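Side-chain contact in aac(6')-Ii (Enterococcus faecium, PDB 1N71), which probably transfers an acetyl group from acetyl-coenzyme A to the 6'-amine of aminoglycoside antibiotics, so conferring resistance: residues D15-L20 with E35-M40. Sequence-based numbering, arbitrary orientation.
Sequences DQLSDL and EEVEEM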
ATOM      1  N   ASP A  15      22.450  -4.286  14.718  1.00 40.37           N
ATOM      2  CA  ASP A  15      22.206  -3.596  15.979  1.00 40.80           C
ATOM      3  C   ASP A  15      22.115  -2.097  15.742  1.00 39.43           C
ATOM      4  O   ASP A  15      21.231  -1.424  16.279  1.00 39.23           O
ATOM      5  CB  ASP A  15      23.327  -3.879  16.983  1.00 44.42           C
ATOM      6  CG  ASP A  15      23.133  -5.186  17.720  1.00 47.11           C
ATOM      7  OD1 ASP A  15      22.068  -5.356  18.354  1.00 48.05           O
ATOM      8  OD2 ASP A  15      24.042  -6.041  17.668  1.00 50.36           O
ATOM      9  N   GLN A  16      23.033  -1.575  14.934  1.00 37.50           N
ATOM     10  CA  GLN A  16      23.053  -0.153  14.629  1.00 35.03           C
ATOM     11  C   GLN A  16      21.777   0.236  13.889  1.00 33.25           C
ATOM     12  O   GLN A  16      21.237   1.322  14.100  1.00 32.02           O
ATOM     13  CB  GLN A  16      24.276   0.191  13.776  1.00 36.85           C
ATOM     14  CG  GLN A  16      25.594  -0.332  14.333  1.00 35.79           C
ATOM     15  CD  GLN A  16      26.798   0.236  13.605  1.00 36.15           C
ATOM     16  OE1 GLN A  16      27.759  -0.478  13.315  1.00 36.80           O
ATOM     17  NE2 GLN A  16      26.758   1.530  13.316  1.00 34.35           N
ATOM     18  N   LEU A  17      21.295  -0.656  13.028  1.00 32.58           N
ATOM     19  CA  LEU A  17      20.072  -0.387  12.279  1.00 32.18           C
ATOM     20  C   LEU A  17      18.914  -0.262  13.259  1.00 33.23           C
ATOM     21  O   LEU A  17      18.089   0.646  13.157  1.00 32.95           O
ATOM     22  CB  LEU A  17      19.786  -1.515  11.284  1.00 30.94           C
ATOM     23  CG  LEU A  17      18.502  -1.340  10.463  1.00 29.76           C
ATOM     24  CD1 LEU A  17      18.562  -0.030   9.702  1.00 28.92           C
ATOM     25  CD2 LEU A  17      18.330  -2.509   9.506  1.00 28.21           C
ATOM     26  N   SER A  18      18.866  -1.183  14.216  1.00 35.32           N
ATOM     27  CA  SER A  18      17.819  -1.178  15.229  1.00 37.62           C
ATOM     28  C   SER A  18      17.811   0.153  15.976  1.00 38.85           C
ATOM     29  O   SER A  18      16.768   0.789  16.116  1.00 38.94           O
ATOM     30  CB  SER A  18      18.039  -2.322  16.219  1.00 37.33           C
ATOM     31  OG  SER A  18      17.030  -2.328  17.212  1.00 39.06           O
ATOM     32  N   ASP A  19      18.976   0.573  16.456  1.00 40.70           N
ATOM     33  CA  ASP A  19      19.075   1.835  17.175  1.00 41.92           C
ATOM     34  C   ASP A  19      18.601   2.970  16.277  1.00 42.29           C
ATOM     35  O   ASP A  19      17.704   3.736  16.641  1.00 42.86           O
ATOM     36  CB  ASP A  19      20.519   2.102  17.607  1.00 43.13           C
ATOM     37  CG  ASP A  19      21.038   1.066  18.585  1.00 44.12           C
ATOM     38  OD1 ASP A  19      20.317   0.748  19.552  1.00 44.02           O
ATOM     39  OD2 ASP A  19      22.173   0.578  18.391  1.00 45.07           O
ATOM     40  N   LEU A  20      19.205   3.063  15.097  1.00 41.34           N
ATOM     41  CA  LEU A  20      18.867   4.100  14.135  1.00 40.32           C
ATOM     42  C   LEU A  20      17.361   4.200  13.912  1.00 39.68           C
ATOM     43  O   LEU A  20      16.817   5.297  13.785  1.00 38.79           O
ATOM     44  CB  LEU A  20      19.572   3.822  12.806  1.00 40.60           C
ATOM     45  CG  LEU A  20      19.431   4.884  11.716  1.00 40.44           C
ATOM     46  CD1 LEU A  20      19.891   6.233  12.241  1.00 40.73           C
ATOM     47  CD2 LEU A  20      20.256   4.470  10.508  1.00 41.57           C
ATOM     48  N   GLU A  35      12.924  -6.846  15.802  1.00 49.93           N
ATOM     49  CA  GLU A  35      12.082  -7.799  15.096  1.00 48.19           C
ATOM     50  C   GLU A  35      11.772  -7.324  13.680  1.00 46.86           C
ATOM     51  O   GLU A  35      11.867  -8.093  12.722  1.00 46.14           O
ATOM     52  CB  GLU A  35      10.783  -8.026  15.871  1.00 48.45           C
ATOM     53  N   GLU A  36      11.401  -6.055  13.548  1.00 45.14           N
ATOM     54  CA  GLU A  36      11.098  -5.499  12.237  1.00 44.43           C
ATOM     55  C   GLU A  36      12.376  -5.471  11.407  1.00 43.24           C
ATOM     56  O   GLU A  36      12.332  -5.505  10.178  1.00 41.91           O
ATOM     57  CB  GLU A  36      10.516  -4.090  12.371  1.00 44.43           C
ATOM     58  CG  GLU A  36       9.168  -4.055  13.079  1.00 44.12           C
ATOM     59  N   VAL A  37      13.514  -5.416  12.092  1.00 42.19           N
ATOM     60  CA  VAL A  37      14.806  -5.408  11.421  1.00 41.67           C
ATOM     61  C   VAL A  37      14.962  -6.730  10.679  1.00 41.32           C
ATOM     62  O   VAL A  37      15.396  -6.766   9.525  1.00 40.83           O
ATOM     63  CB  VAL A  37      15.963  -5.259  12.432  1.00 42.03           C
ATOM     64  CG1 VAL A  37      17.299  -5.402  11.723  1.00 41.78           C
ATOM     65  CG2 VAL A  37      15.876  -3.911  13.125  1.00 42.09           C
ATOM     66  N   GLU A  38      14.598  -7.816  11.350  1.00 40.80           N
ATOM     67  CA  GLU A  38      14.687  -9.144  10.758  1.00 40.34           C
ATOM     68  C   GLU A  38      13.757  -9.226   9.556  1.00 39.40           C
ATOM     69  O   GLU A  38      14.070  -9.871   8.553  1.00 37.96           O
ATOM     70  CB  GLU A  38      14.299 -10.206  11.789  1.00 42.49           C
ATOM     71  CG  GLU A  38      14.473 -11.634  11.306  1.00 45.65           C
ATOM     72  CD  GLU A  38      15.830 -11.867  10.672  1.00 48.16           C
ATOM     73  OE1 GLU A  38      16.843 -11.404  11.242  1.00 49.16           O
ATOM     74  OE2 GLU A  38      15.884 -12.519   9.607  1.00 49.89           O
ATOM     75  N   GLU A  39      12.610  -8.563   9.669  1.00 37.64           N
ATOM     76  CA  GLU A  39      11.625  -8.539   8.597  1.00 37.05           C
ATOM     77  C   GLU A  39      12.224  -7.879   7.354  1.00 34.37           C
ATOM     78  O   GLU A  39      11.919  -8.257   6.220  1.00 33.45           O
ATOM     79  CB  GLU A  39      10.386  -7.776   9.067  1.00 39.75           C
ATOM     80  CG  GLU A  39       9.201  -7.861   8.128  1.00 45.01           C
ATOM     81  CD  GLU A  39       7.892  -8.027   8.876  1.00 48.42           C
ATOM     82  OE1 GLU A  39       7.591  -7.188   9.753  1.00 48.86           O
ATOM     83  OE2 GLU A  39       7.163  -9.003   8.585  1.00 50.81           O
ATOM     84  N   MET A  40      13.095  -6.900   7.578  1.00 31.07           N
ATOM     85  CA  MET A  40      13.749  -6.186   6.492  1.00 28.08           C
ATOM     86  C   MET A  40      14.887  -7.018   5.892  1.00 27.72           C
ATOM     87  O   MET A  40      15.377  -6.719   4.800  1.00 23.69           O
ATOM     88  CB  MET A  40      14.284  -4.844   7.002  1.00 26.96           C
ATOM     89  CG  MET A  40      13.187  -3.904   7.499  1.00 25.33           C
ATOM     90  SD  MET A  40      13.782  -2.389   8.277  1.00 27.63           S
ATOM     91  CE  MET A  40      12.229  -1.672   8.824  1.00 22.62           C
TER
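Leu17 and Val37 meet through one methyl each of their branched side chains, with no ring, amide or carboxylate face in the touching surface. Leu17 CD2 lies 3.8 Å from Val37 CG1, the side chains reaching across the gap from their own helices and each passing alongside the other. The second methyl of Val37 goes elsewhere: CG2 rests against the backbone of the facing helix, 4.0 Å from Ser18 CA, and also touches Ser18 CB. Division of labour follows from the valine torsion, which sets CG1 opposite the backbone N (chi1 174°) and CG2 opposite the carbonyl carbon, one methyl for each neighbour. Ser18 and Val37 are nearest in register, Ser18 CA and Val37 CA being 6.4 Å apart, a close approach between two helices. These are helices 11-24 and 33-40, the first two helices of the GNAT fold, packed against each other over its central sheet. Beneath them, Leu17 also touches Leu56 and Phe59 of strand 55-66, whereas Met40 reaches Pro75 of strand 70-78. Leu21, one turn beyond Leu17, adds further apolar contact to Val37 and Met40. Ser18 OG and Ser33 OG, the latter at the start of helix 33-40, share a hydrogen bond. Bound coenzyme A lies about 11 Å from the Leu17 side chain.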